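PDB 4AIB: ornithine decarboxylase from Entamoeba histolytica, which probably catalyses the pyridoxal 5'-phosphate-dependent decarboxylation of L-ornithine to putrescine and carbon dioxide, as a homodimer. Local coordinates for residues G74-S79 with T97-F102; N117-D122 with P135-M140. One frame throughout, in Å; residues are numbered along the deposited sequence.

In the fold
The chain runs through strand 74-77 and helix 80-88 to strand 96-98, where interaction 1 closes the first loop. Helix 105-114 then leads to strand 118-121. Helix 124-133 follows, and strand 138-143 closes the second loop in interaction 2. The two loops follow one another in series; neither contains nor crosses the other. Strands 96-98 and 118-121 also meet directly, since Y98 N lies 2.7 Å from H118 O, a probable hydrogen bond. S99 CB also packs against I120 CD1. Together, interactions 1 and 2 and this junction put four successive strands side by side in the wall of the pyridoxal-binding barrel.

Interaction 1 of 2, residues G74-S79 with T97-F102; sequences GFDCAS and TYSQTF
A78, T97 and S99 give up the most surface where strand 74-77 runs beside strand 96-98 and the chains leave the sheet. The pairing is parallel, with D76 opposite T97 and C77 opposite Y98. The T97 backbone bonds the residues before and after D76. T97 N reaches F75 O at 2.8 Å, nearly along the C=O axis. T97 O accepts C77 N at 3.1 Å, with the donor above the carbonyl plane. The T97 methyl CG2 sits between its own N and carbonyl carbon, 3.6 Å from D76 OD1. T97 and D76 share one face of the sheet; on the other, C77 and Y98 pack on I83 of helix 80-88.

Inverse gamma turns at Y98 and S99 bend the chain. S99 OG, between its backbone N and carbonyl carbon (chi1 63°), lies 2.9 Å from both D76 OD1 and D76 OD2. Its one proton could go weakly to either or to C77 O; which is not settled. E257 lies close to D76 OD1, so one of the two acids may carry a proton.

Q100, bent at chi2 (55°), brings Q100 NE2 to A78 O at 3.2 Å. A78 O lies in the Q100 amide plane, the N-H...O angle is 164°, and NE2 stands above the A78 carbonyl plane. The Y98 ring edge meets this oxygen too, Y98 CE1 lying 3.2 Å from A78 O.

A78 is close to K57, the predicted cofactor lysine, and to C334 of the second subunit, the predicted proton donor. This is a beta-alpha-beta unit of a TIM-type barrel, whose strand ends probably line an active site shared between subunits.

Interaction 2 of 2, residues N117-D122 with P135-M140; sequences NHTIVD and PKMGIM
T119 OG1 is gripped by two hydrogen bonds, one to Y98 O and one to K103 NZ. It stands anti to its backbone N (chi1 -172°), which leaves the methyl CG2 between N and the carbonyl carbon. T119 CG2 lies 3.7 Å from M137 SD, and the two side chains cross at about a right angle.

The backbones run parallel, with H118, T119 and I120 opposite G138, I139 and M140. Four hydrogen bonds tie them. G138 N meets N117 O at 2.7 Å from above the carbonyl plane. T119 N reaches G138 O at 3.0 Å, nearly along the C=O axis. M140 N comes to T119 O within the carbonyl plane, at 2.8 Å. V121 N then bonds M140 O, also at 2.8 Å.

I120 and M140 lie side by side and point the same way, with I120 CG1 3.9 Å from M140 CB. M140 bends at chi3 (-54°), which brings CE near I120 CG1. Both touch H183 of strand 179-184. H118 is on this face too, and H118 ND1 hydrogen-bonds D180 OD2.

V121 crosses I139 obliquely, with V121 CB 3.8 Å from I139 CG2. T119 and V121 also pack on I130 of helix 124-133. This helix links the two strands in a beta-alpha-beta crossover, the repeating unit of the TIM-type barrel.

Interaction 1 of 2, residues G74-S79 with T97-F102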
ATOM      1  N   GLY A  74      -6.303   9.792 -24.495  1.00 21.74           N
ATOM      2  CA  GLY A  74      -4.910   9.366 -24.601  1.00 23.83           C
ATOM      3  C   GLY A  74      -4.519   8.544 -23.388  1.00 25.13           C
ATOM      4  O   GLY A  74      -5.370   8.206 -22.559  1.00 22.94           O
ATOM      5  N   PHE A  75      -3.235   8.222 -23.272  1.00 27.09           N
ATOM      6  CA  PHE A  75      -2.775   7.368 -22.178  1.00 31.22           C
ATOM      7  C   PHE A  75      -1.512   7.872 -21.499  1.00 33.11           C
ATOM      8  O   PHE A  75      -0.506   8.151 -22.152  1.00 33.81           O
ATOM      9  CB  PHE A  75      -2.597   5.927 -22.659  1.00 32.21           C
ATOM     10  CG  PHE A  75      -3.879   5.278 -23.086  1.00 36.09           C
ATOM     11  CD1 PHE A  75      -4.737   4.720 -22.146  1.00 36.01           C
ATOM     12  CD2 PHE A  75      -4.239   5.238 -24.430  1.00 37.06           C
ATOM     13  CE1 PHE A  75      -5.926   4.127 -22.538  1.00 37.09           C
ATOM     14  CE2 PHE A  75      -5.426   4.643 -24.828  1.00 37.95           C
ATOM     15  CZ  PHE A  75      -6.269   4.087 -23.880  1.00 38.39           C
ATOM     16  N   ASP A  76      -1.588   7.977 -20.175  1.00 34.17           N
ATOM     17  CA  ASP A  76      -0.481   8.432 -19.349  1.00 33.39           C
ATOM     18  C   ASP A  76       0.091   7.254 -18.563  1.00 33.42           C
ATOM     19  O   ASP A  76      -0.520   6.775 -17.605  1.00 34.04           O
ATOM     20  CB  ASP A  76      -0.960   9.530 -18.400  1.00 33.53           C
ATOM     21  CG  ASP A  76       0.181  10.273 -17.751  1.00 35.36           C
ATOM     22  OD1 ASP A  76       0.980  10.883 -18.489  1.00 38.88           O
ATOM     23  OD2 ASP A  76       0.283  10.239 -16.507  1.00 33.20           O
ATOM     24  N   CYS A  77       1.264   6.787 -18.978  1.00 32.91           N
ATOM     25  CA  CYS A  77       1.856   5.588 -18.393  1.00 34.71           C
ATOM     26  C   CYS A  77       3.127   5.893 -17.608  1.00 36.37           C
ATOM     27  O   CYS A  77       4.039   6.553 -18.112  1.00 38.13           O
ATOM     28  CB  CYS A  77       2.120   4.545 -19.478  1.00 33.83           C
ATOM     29  SG  CYS A  77       0.644   4.079 -20.411  1.00 35.20           S
ATOM     30  N   ALA A  78       3.168   5.403 -16.371  1.00 37.70           N
ATOM     31  CA  ALA A  78       4.287   5.643 -15.463  1.00 38.29           C
ATOM     32  C   ALA A  78       5.361   4.564 -15.566  1.00 37.17           C
ATOM     33  O   ALA A  78       6.551   4.853 -15.434  1.00 39.80           O
ATOM     34  CB  ALA A  78       3.788   5.762 -14.030  1.00 39.70           C
ATOM     35  N   SER A  79       4.934   3.323 -15.795  1.00 34.58           N
ATOM     36  CA  SER A  79       5.850   2.190 -15.900  1.00 32.96           C
ATOM     37  C   SER A  79       5.722   1.488 -17.250  1.00 32.62           C
ATOM     38  O   SER A  79       4.843   1.821 -18.049  1.00 31.93           O
ATOM     39  CB  SER A  79       5.595   1.196 -14.763  1.00 32.35           C
ATOM     40  OG  SER A  79       4.302   0.623 -14.863  1.00 29.85           O
ATOM     41  N   THR A  97       1.883   8.529 -23.581  1.00 30.69           N
ATOM     42  CA  THR A  97       2.988   9.368 -23.116  1.00 30.16           C
ATOM     43  C   THR A  97       3.656   8.754 -21.878  1.00 31.94           C
ATOM     44  O   THR A  97       3.032   8.605 -20.826  1.00 34.31           O
ATOM     45  CB  THR A  97       2.566  10.844 -22.885  1.00 27.83           C
ATOM     46  OG1 THR A  97       3.619  11.548 -22.214  1.00 29.20           O
ATOM     47  CG2 THR A  97       1.282  10.948 -22.060  1.00 29.24           C
ATOM     48  N   TYR A  98       4.925   8.385 -22.022  1.00 32.80           N
ATOM     49  CA  TYR A  98       5.677   7.753 -20.941  1.00 30.95           C
ATOM     50  C   TYR A  98       6.055   8.782 -19.876  1.00 31.71           C
ATOM     51  O   TYR A  98       7.170   9.312 -19.867  1.00 32.59           O
ATOM     52  CB  TYR A  98       6.911   7.031 -21.501  1.00 28.39           C
ATOM     53  CG  TYR A  98       7.613   6.091 -20.538  1.00 25.12           C
ATOM     54  CD1 TYR A  98       7.018   5.706 -19.333  1.00 23.86           C
ATOM     55  CD2 TYR A  98       8.862   5.558 -20.852  1.00 23.75           C
ATOM     56  CE1 TYR A  98       7.661   4.841 -18.462  1.00 23.97           C
ATOM     57  CE2 TYR A  98       9.509   4.689 -19.988  1.00 22.98           C
ATOM     58  CZ  TYR A  98       8.906   4.335 -18.795  1.00 25.47           C
ATOM     59  OH  TYR A  98       9.542   3.473 -17.934  1.00 30.69           O
ATOM     60  N   SER A  99       5.106   9.056 -18.983  1.00 33.92           N
ATOM     61  CA  SER A  99       5.274  10.061 -17.935  1.00 36.84           C
ATOM     62  C   SER A  99       6.023   9.507 -16.724  1.00 37.96           C
ATOM     63  O   SER A  99       5.424   9.170 -15.699  1.00 38.66           O
ATOM     64  CB  SER A  99       3.919  10.637 -17.512  1.00 37.40           C
ATOM     65  OG  SER A  99       3.088   9.638 -16.946  1.00 37.50           O
ATOM     66  N   GLN A 100       7.339   9.409 -16.863  1.00 38.62           N
ATOM     67  CA  GLN A 100       8.203   8.999 -15.766  1.00 39.96           C
ATOM     68  C   GLN A 100       9.469   9.842 -15.795  1.00 41.10           C
ATOM     69  O   GLN A 100      10.244   9.786 -16.753  1.00 42.30           O
ATOM     70  CB  GLN A 100       8.523   7.503 -15.854  1.00 40.51           C
ATOM     71  CG  GLN A 100       9.400   6.966 -14.728  1.00 43.50           C
ATOM     72  CD  GLN A 100       8.844   7.251 -13.344  1.00 46.89           C
ATOM     73  OE1 GLN A 100       9.506   7.881 -12.518  1.00 48.45           O
ATOM     74  NE2 GLN A 100       7.624   6.791 -13.084  1.00 49.14           N
ATOM     75  N   THR A 101       9.656  10.632 -14.740  1.00 41.49           N
ATOM     76  CA  THR A 101      10.791  11.549 -14.634  1.00 39.28           C
ATOM     77  C   THR A 101      12.126  10.810 -14.578  1.00 37.78           C
ATOM     78  O   THR A 101      13.105  11.244 -15.184  1.00 36.73           O
ATOM     79  CB  THR A 101      10.661  12.483 -13.411  1.00 39.17           C
ATOM     80  OG1 THR A 101      10.373  11.711 -12.239  1.00 41.58           O
ATOM     81  CG2 THR A 101       9.550  13.500 -13.630  1.00 37.23           C
ATOM     82  N   PHE A 102      12.154   9.693 -13.855  1.00 37.17           N
ATOM     83  CA  PHE A 102      13.351   8.862 -13.768  1.00 36.49           C
ATOM     84  C   PHE A 102      13.050   7.418 -14.163  1.00 35.22           C
ATOM     85  O   PHE A 102      12.473   6.648 -13.389  1.00 35.40           O
ATOM     86  CB  PHE A 102      13.978   8.950 -12.373  1.00 37.21           C
ATOM     87  CG  PHE A 102      14.499  10.319 -12.029  1.00 40.04           C
ATOM     88  CD1 PHE A 102      15.676  10.795 -12.600  1.00 40.12           C
ATOM     89  CD2 PHE A 102      13.813  11.136 -11.136  1.00 40.00           C
ATOM     90  CE1 PHE A 102      16.160  12.055 -12.287  1.00 39.50           C
ATOM     91  CE2 PHE A 102      14.293  12.398 -10.819  1.00 39.92           C
ATOM     92  CZ  PHE A 102      15.467  12.859 -11.396  1.00 38.24           C
TER

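Interaction 2 of 2, residues N117-D122 with P135-M140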
ATOM      1  N   ASN A 117       7.184   7.099 -28.134  1.00 43.66           N
ATOM      2  CA  ASN A 117       7.876   8.243 -28.719  1.00 44.26           C
ATOM      3  C   ASN A 117       7.787   9.524 -27.877  1.00 44.45           C
ATOM      4  O   ASN A 117       8.362  10.555 -28.239  1.00 45.21           O
ATOM      5  CB  ASN A 117       7.330   8.498 -30.130  1.00 44.37           C
ATOM      6  CG  ASN A 117       8.281   9.306 -30.992  1.00 45.80           C
ATOM      7  OD1 ASN A 117       9.457   8.968 -31.128  1.00 47.15           O
ATOM      8  ND2 ASN A 117       7.770  10.376 -31.590  1.00 45.47           N
ATOM      9  N   HIS A 118       7.071   9.458 -26.757  1.00 43.69           N
ATOM     10  CA  HIS A 118       6.879  10.631 -25.902  1.00 40.34           C
ATOM     11  C   HIS A 118       7.162  10.344 -24.453  1.00 38.03           C
ATOM     12  O   HIS A 118       6.586   9.426 -23.867  1.00 36.91           O
ATOM     13  CB  HIS A 118       5.471  11.200 -26.077  1.00 40.66           C
ATOM     14  CG  HIS A 118       5.107  11.499 -27.514  1.00 42.51           C
ATOM     15  ND1 HIS A 118       5.789  12.382 -28.266  1.00 42.73           N
ATOM     16  CD2 HIS A 118       4.091  10.997 -28.325  1.00 44.92           C
ATOM     17  CE1 HIS A 118       5.245  12.442 -29.494  1.00 45.56           C
ATOM     18  NE2 HIS A 118       4.203  11.595 -29.529  1.00 46.48           N
ATOM     19  N   THR A 119       8.058  11.136 -23.866  1.00 36.01           N
ATOM     20  CA  THR A 119       8.450  10.979 -22.462  1.00 35.48           C
ATOM     21  C   THR A 119       8.742  12.325 -21.783  1.00 35.95           C
ATOM     22  O   THR A 119       8.783  13.363 -22.444  1.00 37.40           O
ATOM     23  CB  THR A 119       9.652  10.016 -22.306  1.00 33.69           C
ATOM     24  OG1 THR A 119       9.869   9.742 -20.918  1.00 32.86           O
ATOM     25  CG2 THR A 119      10.919  10.612 -22.912  1.00 32.36           C
ATOM     26  N   ILE A 120       8.943  12.294 -20.465  1.00 36.65           N
ATOM     27  CA  ILE A 120       9.161  13.510 -19.673  1.00 37.02           C
ATOM     28  C   ILE A 120      10.513  13.488 -18.948  1.00 36.29           C
ATOM     29  O   ILE A 120      11.009  12.423 -18.569  1.00 37.26           O
ATOM     30  CB  ILE A 120       7.997  13.752 -18.678  1.00 20.00           C
ATOM     31  CG1 ILE A 120       6.665  13.862 -19.433  1.00 20.00           C
ATOM     32  CG2 ILE A 120       8.232  15.007 -17.843  1.00 20.00           C
ATOM     33  CD1 ILE A 120       5.431  13.831 -18.556  1.00 20.00           C
ATOM     34  N   VAL A 121      11.098  14.674 -18.771  1.00 35.24           N
ATOM     35  CA  VAL A 121      12.401  14.848 -18.126  1.00 34.43           C
ATOM     36  C   VAL A 121      12.389  16.045 -17.168  1.00 33.30           C
ATOM     37  O   VAL A 121      11.783  17.076 -17.465  1.00 33.76           O
ATOM     38  CB  VAL A 121      13.511  15.044 -19.186  1.00 34.25           C
ATOM     39  CG1 VAL A 121      14.739  15.720 -18.595  1.00 33.64           C
ATOM     40  CG2 VAL A 121      13.891  13.715 -19.815  1.00 34.97           C
ATOM     41  N   ASP A 122      13.054  15.896 -16.023  1.00 33.24           N
ATOM     42  CA  ASP A 122      13.280  17.017 -15.101  1.00 32.84           C
ATOM     43  C   ASP A 122      14.700  17.052 -14.513  1.00 31.99           C
ATOM     44  O   ASP A 122      14.927  17.605 -13.431  1.00 30.63           O
ATOM     45  CB  ASP A 122      12.201  17.065 -14.002  1.00 36.28           C
ATOM     46  CG  ASP A 122      12.253  15.874 -13.051  1.00 38.80           C
ATOM     47  OD1 ASP A 122      12.809  14.815 -13.411  1.00 40.32           O
ATOM     48  OD2 ASP A 122      11.717  15.999 -11.930  1.00 40.82           O
ATOM     49  N   PRO A 135      17.636   7.875 -28.343  1.00 45.42           N
ATOM     50  CA  PRO A 135      17.755   9.299 -28.675  1.00 45.62           C
ATOM     51  C   PRO A 135      16.696   9.828 -29.649  1.00 45.25           C
ATOM     52  O   PRO A 135      16.702  11.018 -29.973  1.00 45.48           O
ATOM     53  CB  PRO A 135      19.150   9.391 -29.298  1.00 46.74           C
ATOM     54  CG  PRO A 135      19.368   8.054 -29.917  1.00 47.90           C
ATOM     55  CD  PRO A 135      18.617   7.054 -29.081  1.00 47.87           C
ATOM     56  N   LYS A 136      15.799   8.957 -30.102  1.00 44.44           N
ATOM     57  CA  LYS A 136      14.726   9.357 -31.012  1.00 43.83           C
ATOM     58  C   LYS A 136      13.423   9.698 -30.284  1.00 41.48           C
ATOM     59  O   LYS A 136      12.481  10.208 -30.896  1.00 39.70           O
ATOM     60  CB  LYS A 136      14.484   8.278 -32.072  1.00 46.99           C
ATOM     61  CG  LYS A 136      15.499   8.288 -33.204  1.00 49.92           C
ATOM     62  CD  LYS A 136      15.064   7.386 -34.346  1.00 52.84           C
ATOM     63  CE  LYS A 136      16.028   7.481 -35.517  1.00 54.17           C
ATOM     64  NZ  LYS A 136      15.620   6.601 -36.647  1.00 52.76           N
ATOM     65  N   MET A 137      13.382   9.422 -28.982  1.00 39.71           N
ATOM     66  CA  MET A 137      12.201   9.690 -28.164  1.00 38.64           C
ATOM     67  C   MET A 137      12.050  11.185 -27.886  1.00 38.65           C
ATOM     68  O   MET A 137      13.008  11.855 -27.493  1.00 37.75           O
ATOM     69  CB  MET A 137      12.270   8.901 -26.853  1.00 36.60           C
ATOM     70  CG  MET A 137      10.916   8.633 -26.209  1.00 36.54           C
ATOM     71  SD  MET A 137      10.988   7.468 -24.832  1.00 39.74           S
ATOM     72  CE  MET A 137      11.341   5.928 -25.677  1.00 37.56           C
ATOM     73  N   GLY A 138      10.843  11.699 -28.108  1.00 39.84           N
ATOM     74  CA  GLY A 138      10.529  13.102 -27.841  1.00 40.15           C
ATOM     75  C   GLY A 138      10.513  13.398 -26.354  1.00 40.81           C
ATOM     76  O   GLY A 138      10.024  12.593 -25.558  1.00 39.86           O
ATOM     77  N   ILE A 139      11.047  14.559 -25.984  1.00 40.72           N
ATOM     78  CA  ILE A 139      11.234  14.918 -24.580  1.00 40.37           C
ATOM     79  C   ILE A 139      10.360  16.101 -24.171  1.00 40.47           C
ATOM     80  O   ILE A 139      10.288  17.109 -24.876  1.00 42.80           O
ATOM     81  CB  ILE A 139      12.720  15.221 -24.275  1.00 20.00           C
ATOM     82  CG1 ILE A 139      13.568  13.959 -24.461  1.00 20.00           C
ATOM     83  CG2 ILE A 139      12.894  15.776 -22.864  1.00 20.00           C
ATOM     84  CD1 ILE A 139      15.047  14.226 -24.638  1.00 20.00           C
ATOM     85  N   MET A 140       9.697  15.962 -23.027  1.00 38.72           N
ATOM     86  CA  MET A 140       8.911  17.042 -22.453  1.00 37.36           C
ATOM     87  C   MET A 140       9.580  17.524 -21.170  1.00 38.25           C
ATOM     88  O   MET A 140       9.992  16.717 -20.334  1.00 38.10           O
ATOM     89  CB  MET A 140       7.485  16.572 -22.171  1.00 35.94           C
ATOM     90  CG  MET A 140       6.413  17.479 -22.754  1.00 33.41           C
ATOM     91  SD  MET A 140       4.725  17.054 -22.280  1.00 33.13           S
ATOM     92  CE  MET A 140       4.617  15.329 -22.754  1.00 31.96           C
TER